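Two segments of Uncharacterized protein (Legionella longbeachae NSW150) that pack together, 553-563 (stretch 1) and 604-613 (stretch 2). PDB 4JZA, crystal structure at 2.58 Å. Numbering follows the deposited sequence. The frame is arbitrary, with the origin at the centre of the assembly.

Stretch 1 553-563: GKDRKAIELIH
Stretch 2, residues 604-613: HQHEHAGQNA

Stretch 1 starts as a loop and becomes helical at Arg556, and the helix runs on past His563. Stretch 2 is helical from His604, and Ala613 has left the helix with phi/psi of -145/99. The helices run nearly antiparallel, with 151° between their N-to-C directions and a closest axis approach of 10.1 Å. Two CA pairs set the register: Lys554 CA lies 5.2 Å from Ala609 CA, and Ala558 CA lies 5.8 Å from Gln605 CA. A step of four residues on each side, taken in opposite directions, links the two pairs.

The backbone is regular in the helical parts. Residues 556-563 stay near phi/psi of -64/-41. Ile559 N to Asp555 O (3.1 Å) and Ile562 N to Ala558 O (3.1 Å) are typical of the i to i-4 bonds in stretch 1. In stretch 2, Ala609 N bonds Gln605 O at 3.0 Å and Gly610 N bonds His606 O at 2.9 Å. Asn612 N reaches back three residues to Ala609 O at 3.0 Å. Before the first helix, Gly553 has phi/psi of 81/3, a positive phi that favours glycine. Lys554 follows at -112/-6 and Asp555 at -114/-81. Asp555 occupies the N-cap position, but its side chain makes no capping bond.

Direct contact between the stretches is by van der Waals packing, with no direct hydrogen bond across. The buried surface totals 332 Å², both sides summed. Gln605 is the largest contributor, with 100 Å² covered. Its chi1 and chi2 are both m, and chi3 is -20°. The folded side chain meets three residues of the first helix. Ala558 CB lies 3.7 Å from Gln605 OE1, Leu561 CB lies 3.6 Å from Gln605 NE2, and Ile562 CD1 lies 3.6 Å from Gln605 CG. Ala558 and Leu561 point their CA-to-CB bonds toward stretch 2. That of Ile562 points sideways, but the end of its side chain comes nearer. Leu561 and Ile562 both have chi1 m and chi2 t. Gln605 OE1 is hydrogen-bonded elsewhere in the structure, so that oxygen is satisfied.

The second packing site joins Lys554 and Ala609. Lys554 CB touches Ala609 CB at 3.7 Å. The small methyl group suits this close backbone approach. The lysine has chi1 at 33°, between wells, then t, t and p. Its aliphatic part continues to Asn612, with Lys554 CD 4.4 Å from Asn612 ND2.

Stretch 1 holds two salt bridges, and stretch 2 has one weak side-chain hydrogen bond. Lys554 NZ forms a salt bridge with Asp555 OD2 at 3.3 Å, so the charged end is paired while the methylenes pack. Lys557 NZ pairs with Glu560 OE1 at 2.6 Å, one helical turn along. Asn612 ND2 makes a weak bond to Ala609 O at 3.5 Å.

One water bridges the backbones. It donates to Lys554 O at 2.9 Å and to Gln605 O at 2.8 Å.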

ATOM      1  N   GLY A 553      11.324   6.079  -0.211  1.00 43.61           N
ATOM      2  CA  GLY A 553      12.273   6.191   0.870  1.00 44.04           C
ATOM      3  C   GLY A 553      12.968   4.893   1.217  1.00 44.67           C
ATOM      4  O   GLY A 553      13.733   4.846   2.164  1.00 41.39           O
ATOM      5  N   LYS A 554      12.700   3.828   0.474  1.00 40.36           N
ATOM      6  CA  LYS A 554      13.372   2.571   0.748  1.00 41.58           C
ATOM      7  C   LYS A 554      14.342   2.115  -0.322  1.00 42.91           C
ATOM      8  O   LYS A 554      15.034   1.129  -0.138  1.00 43.24           O
ATOM      9  CB  LYS A 554      12.361   1.464   1.030  1.00 38.65           C
ATOM     10  CG  LYS A 554      11.070   1.582   0.259  1.00 39.43           C
ATOM     11  CD  LYS A 554      10.236   0.332   0.427  1.00 39.56           C
ATOM     12  CE  LYS A 554       9.293   0.136  -0.741  1.00 39.32           C
ATOM     13  NZ  LYS A 554       9.951  -0.547  -1.880  1.00 42.17           N
ATOM     14  N   ASP A 555      14.394   2.816  -1.442  1.00 42.33           N
ATOM     15  CA  ASP A 555      15.151   2.304  -2.571  1.00 40.81           C
ATOM     16  C   ASP A 555      16.375   3.112  -2.968  1.00 37.72           C
ATOM     17  O   ASP A 555      17.477   2.779  -2.580  1.00 35.40           O
ATOM     18  CB  ASP A 555      14.219   2.049  -3.746  1.00 40.16           C
ATOM     19  CG  ASP A 555      13.161   1.030  -3.416  1.00 45.69           C
ATOM     20  OD1 ASP A 555      13.516  -0.043  -2.907  1.00 53.46           O
ATOM     21  OD2 ASP A 555      11.973   1.292  -3.644  1.00 46.66           O
ATOM     22  N   ARG A 556      16.184   4.182  -3.715  1.00 34.33           N
ATOM     23  CA  ARG A 556      17.304   5.011  -4.096  1.00 33.95           C
ATOM     24  C   ARG A 556      17.934   5.601  -2.849  1.00 34.70           C
ATOM     25  O   ARG A 556      19.144   5.730  -2.754  1.00 34.84           O
ATOM     26  CB  ARG A 556      16.873   6.089  -5.074  1.00 35.04           C
ATOM     27  CG  ARG A 556      16.863   5.600  -6.504  1.00 37.79           C
ATOM     28  CD  ARG A 556      16.645   6.725  -7.490  1.00 39.16           C
ATOM     29  NE  ARG A 556      17.832   7.547  -7.629  1.00 40.60           N
ATOM     30  CZ  ARG A 556      17.899   8.635  -8.375  1.00 41.57           C
ATOM     31  NH1 ARG A 556      16.848   9.032  -9.058  1.00 42.18           N
ATOM     32  NH2 ARG A 556      19.015   9.324  -8.438  1.00 44.34           N
ATOM     33  N   LYS A 557      17.091   5.954  -1.896  1.00 35.06           N
ATOM     34  CA  LYS A 557      17.528   6.508  -0.635  1.00 38.09           C
ATOM     35  C   LYS A 557      18.384   5.526   0.148  1.00 39.67           C
ATOM     36  O   LYS A 557      19.348   5.911   0.784  1.00 41.74           O
ATOM     37  CB  LYS A 557      16.321   6.922   0.195  1.00 40.47           C
ATOM     38  CG  LYS A 557      16.671   7.649   1.474  1.00 42.97           C
ATOM     39  CD  LYS A 557      17.443   8.914   1.183  1.00 45.44           C
ATOM     40  CE  LYS A 557      17.936   9.545   2.465  1.00 48.01           C
ATOM     41  NZ  LYS A 557      18.891  10.642   2.184  1.00 54.94           N
ATOM     42  N   ALA A 558      18.013   4.258   0.115  1.00 40.78           N
ATOM     43  CA  ALA A 558      18.791   3.226   0.772  1.00 41.71           C
ATOM     44  C   ALA A 558      20.166   3.124   0.144  1.00 42.78           C
ATOM     45  O   ALA A 558      21.148   2.911   0.824  1.00 44.91           O
ATOM     46  CB  ALA A 558      18.080   1.894   0.697  1.00 42.30           C
ATOM     47  N   ILE A 559      20.220   3.245  -1.171  1.00 43.69           N
ATOM     48  CA  ILE A 559      21.481   3.214  -1.889  1.00 43.88           C
ATOM     49  C   ILE A 559      22.394   4.387  -1.532  1.00 44.94           C
ATOM     50  O   ILE A 559      23.596   4.218  -1.408  1.00 45.76           O
ATOM     51  CB  ILE A 559      21.249   3.077  -3.404  1.00 45.93           C
ATOM     52  CG1 ILE A 559      20.792   1.663  -3.725  1.00 46.99           C
ATOM     53  CG2 ILE A 559      22.508   3.371  -4.195  1.00 49.34           C
ATOM     54  CD1 ILE A 559      20.021   1.558  -5.013  1.00 48.16           C
ATOM     55  N   GLU A 560      21.820   5.573  -1.376  1.00 44.05           N
ATOM     56  CA  GLU A 560      22.594   6.735  -0.983  1.00 42.15           C
ATOM     57  C   GLU A 560      23.191   6.546   0.395  1.00 40.54           C
ATOM     58  O   GLU A 560      24.335   6.894   0.637  1.00 39.20           O
ATOM     59  CB  GLU A 560      21.719   7.981  -0.967  1.00 44.33           C
ATOM     60  CG  GLU A 560      22.452   9.234  -0.514  1.00 52.07           C
ATOM     61  CD  GLU A 560      22.271   9.548   0.961  1.00 55.02           C
ATOM     62  OE1 GLU A 560      21.133   9.515   1.446  1.00 53.21           O
ATOM     63  OE2 GLU A 560      23.267   9.848   1.639  1.00 55.37           O
ATOM     64  N   LEU A 561      22.399   5.996   1.301  1.00 37.29           N
ATOM     65  CA  LEU A 561      22.836   5.772   2.667  1.00 38.93           C
ATOM     66  C   LEU A 561      23.982   4.791   2.756  1.00 39.72           C
ATOM     67  O   LEU A 561      24.901   4.978   3.527  1.00 43.76           O
ATOM     68  CB  LEU A 561      21.679   5.287   3.527  1.00 40.69           C
ATOM     69  CG  LEU A 561      20.577   6.309   3.762  1.00 40.15           C
ATOM     70  CD1 LEU A 561      19.524   5.725   4.676  1.00 40.12           C
ATOM     71  CD2 LEU A 561      21.144   7.583   4.346  1.00 39.82           C
ATOM     72  N   ILE A 562      23.913   3.734   1.967  1.00 38.83           N
ATOM     73  CA  ILE A 562      24.986   2.763   1.907  1.00 38.79           C
ATOM     74  C   ILE A 562      26.240   3.460   1.341  1.00 41.11           C
ATOM     75  O   ILE A 562      27.364   3.311   1.891  1.00 37.11           O
ATOM     76  CB  ILE A 562      24.550   1.600   0.997  1.00 40.86           C
ATOM     77  CG1 ILE A 562      23.672   0.612   1.778  1.00 39.80           C
ATOM     78  CG2 ILE A 562      25.726   0.870   0.403  1.00 41.54           C
ATOM     79  CD1 ILE A 562      22.812  -0.211   0.868  1.00 38.18           C
ATOM     80  N   HIS A 563      26.050   4.223   0.254  1.00 40.01           N
ATOM     81  CA  HIS A 563      27.172   4.826  -0.434  1.00 42.61           C
ATOM     82  C   HIS A 563      27.827   5.843   0.482  1.00 46.70           C
ATOM     83  O   HIS A 563      29.058   5.839   0.658  1.00 51.94           O
ATOM     84  CB  HIS A 563      26.727   5.464  -1.722  1.00 43.19           C
ATOM     85  CG  HIS A 563      27.839   5.836  -2.646  1.00 45.02           C
ATOM     86  ND1 HIS A 563      28.359   7.111  -2.702  1.00 46.55           N
ATOM     87  CD2 HIS A 563      28.457   5.136  -3.626  1.00 47.28           C
ATOM     88  CE1 HIS A 563      29.282   7.165  -3.642  1.00 47.04           C
ATOM     89  NE2 HIS A 563      29.378   5.977  -4.205  1.00 48.63           N
ATOM     90  N   HIS A 604      21.225  -4.627   5.755  1.00 35.76           N
ATOM     91  CA  HIS A 604      20.557  -3.758   6.670  1.00 36.20           C
ATOM     92  C   HIS A 604      19.444  -2.928   5.980  1.00 37.44           C
ATOM     93  O   HIS A 604      18.322  -2.891   6.448  1.00 36.55           O
ATOM     94  CB  HIS A 604      21.564  -2.837   7.287  1.00 36.29           C
ATOM     95  CG  HIS A 604      20.954  -1.744   8.095  1.00 36.00           C
ATOM     96  ND1 HIS A 604      20.545  -1.933   9.392  1.00 35.01           N
ATOM     97  CD2 HIS A 604      20.698  -0.444   7.796  1.00 36.42           C
ATOM     98  CE1 HIS A 604      19.997  -0.817   9.843  1.00 36.49           C
ATOM     99  NE2 HIS A 604      20.082   0.103   8.898  1.00 38.12           N
ATOM    100  N   GLN A 605      19.744  -2.247   4.881  1.00 36.64           N
ATOM    101  CA  GLN A 605      18.728  -1.455   4.201  1.00 36.60           C
ATOM    102  C   GLN A 605      17.614  -2.321   3.645  1.00 37.41           C
ATOM    103  O   GLN A 605      16.480  -1.875   3.525  1.00 41.08           O
ATOM    104  CB  GLN A 605      19.342  -0.689   3.019  1.00 36.48           C
ATOM    105  CG  GLN A 605      20.323   0.405   3.420  1.00 38.12           C
ATOM    106  CD  GLN A 605      19.693   1.461   4.309  1.00 38.81           C
ATOM    107  OE1 GLN A 605      18.488   1.608   4.341  1.00 40.15           O
ATOM    108  NE2 GLN A 605      20.512   2.200   5.024  1.00 41.15           N
ATOM    109  N   HIS A 606      17.928  -3.544   3.264  1.00 36.17           N
ATOM    110  CA  HIS A 606      16.932  -4.406   2.669  1.00 36.82           C
ATOM    111  C   HIS A 606      15.869  -4.690   3.716  1.00 38.15           C
ATOM    112  O   HIS A 606      14.650  -4.701   3.414  1.00 37.36           O
ATOM    113  CB  HIS A 606      17.521  -5.743   2.204  1.00 37.30           C
ATOM    114  CG  HIS A 606      18.530  -5.642   1.091  1.00 37.98           C
ATOM    115  ND1 HIS A 606      19.639  -4.827   1.147  1.00 38.30           N
ATOM    116  CD2 HIS A 606      18.655  -6.359  -0.049  1.00 37.92           C
ATOM    117  CE1 HIS A 606      20.374  -5.011   0.067  1.00 40.93           C
ATOM    118  NE2 HIS A 606      19.810  -5.951  -0.663  1.00 39.80           N
ATOM    119  N   GLU A 607      16.335  -4.931   4.938  1.00 36.75           N
ATOM    120  CA  GLU A 607      15.475  -5.222   6.069  1.00 37.88           C
ATOM    121  C   GLU A 607      14.611  -4.045   6.448  1.00 36.89           C
ATOM    122  O   GLU A 607      13.407  -4.189   6.772  1.00 38.85           O
ATOM    123  CB  GLU A 607      16.308  -5.655   7.264  1.00 39.70           C
ATOM    124  CG  GLU A 607      16.989  -6.972   6.986  1.00 43.55           C
ATOM    125  CD  GLU A 607      16.012  -8.138   7.028  1.00 49.94           C
ATOM    126  OE1 GLU A 607      16.253  -9.174   6.297  1.00 48.76           O
ATOM    127  OE2 GLU A 607      15.005  -8.018   7.804  1.00 47.61           O
ATOM    128  N   HIS A 608      15.208  -2.878   6.394  1.00 36.58           N
ATOM    129  CA  HIS A 608      14.475  -1.647   6.684  1.00 37.25           C
ATOM    130  C   HIS A 608      13.328  -1.498   5.702  1.00 36.19           C
ATOM    131  O   HIS A 608      12.199  -1.351   6.120  1.00 39.67           O
ATOM    132  CB  HIS A 608      15.406  -0.442   6.641  1.00 36.33           C
ATOM    133  CG  HIS A 608      14.822   0.781   7.242  1.00 35.61           C
ATOM    134  ND1 HIS A 608      14.433   1.865   6.490  1.00 36.83           N
ATOM    135  CD2 HIS A 608      14.553   1.096   8.528  1.00 34.98           C
ATOM    136  CE1 HIS A 608      13.966   2.806   7.289  1.00 35.68           C
ATOM    137  NE2 HIS A 608      14.025   2.360   8.533  1.00 34.17           N
ATOM    138  N   ALA A 609      13.586  -1.611   4.409  1.00 35.60           N
ATOM    139  CA  ALA A 609      12.475  -1.751   3.433  1.00 35.33           C
ATOM    140  C   ALA A 609      11.438  -2.838   3.774  1.00 36.13           C
ATOM    141  O   ALA A 609      10.225  -2.652   3.592  1.00 36.73           O
ATOM    142  CB  ALA A 609      13.022  -2.007   2.049  1.00 35.03           C
ATOM    143  N   GLY A 610      11.903  -3.997   4.220  1.00 38.39           N
ATOM    144  CA  GLY A 610      10.978  -5.107   4.559  1.00 37.19           C
ATOM    145  C   GLY A 610       9.959  -4.759   5.610  1.00 36.17           C
ATOM    146  O   GLY A 610       8.821  -5.228   5.589  1.00 36.41           O
ATOM    147  N   GLN A 611      10.349  -3.925   6.547  1.00 36.57           N
ATOM    148  CA  GLN A 611       9.434  -3.565   7.586  1.00 38.35           C
ATOM    149  C   GLN A 611       8.200  -2.821   7.066  1.00 39.75           C
ATOM    150  O   GLN A 611       7.176  -2.801   7.729  1.00 43.57           O
ATOM    151  CB  GLN A 611      10.139  -2.713   8.606  1.00 39.32           C
ATOM    152  CG  GLN A 611      11.200  -3.452   9.412  1.00 38.94           C
ATOM    153  CD  GLN A 611      11.971  -2.505  10.322  1.00 40.09           C
ATOM    154  OE1 GLN A 611      12.323  -1.375   9.952  1.00 41.72           O
ATOM    155  NE2 GLN A 611      12.216  -2.941  11.502  1.00 41.69           N
ATOM    156  N   ASN A 612       8.329  -2.186   5.910  1.00 40.31           N
ATOM    157  CA  ASN A 612       7.198  -1.597   5.206  1.00 38.65           C
ATOM    158  C   ASN A 612       6.180  -2.605   4.687  1.00 37.14           C
ATOM    159  O   ASN A 612       4.988  -2.358   4.727  1.00 36.92           O
ATOM    160  CB  ASN A 612       7.677  -0.685   4.085  1.00 38.68           C
ATOM    161  CG  ASN A 612       8.295   0.590   4.601  1.00 37.43           C
ATOM    162  OD1 ASN A 612       7.607   1.561   4.860  1.00 38.81           O
ATOM    163  ND2 ASN A 612       9.598   0.590   4.745  1.00 38.32           N
ATOM    164  N   ALA A 613       6.660  -3.724   4.161  1.00 37.26           N
ATOM    165  CA  ALA A 613       5.813  -4.860   3.829  1.00 36.05           C
ATOM    166  C   ALA A 613       6.576  -6.147   4.078  1.00 34.99           C
ATOM    167  O   ALA A 613       7.340  -6.572   3.226  1.00 36.10           O
ATOM    168  CB  ALA A 613       5.370  -4.780   2.385  1.00 36.93           C
TER
HETATM  169  O   HOH W   1      15.464   0.597   2.662  1.00 34.49           O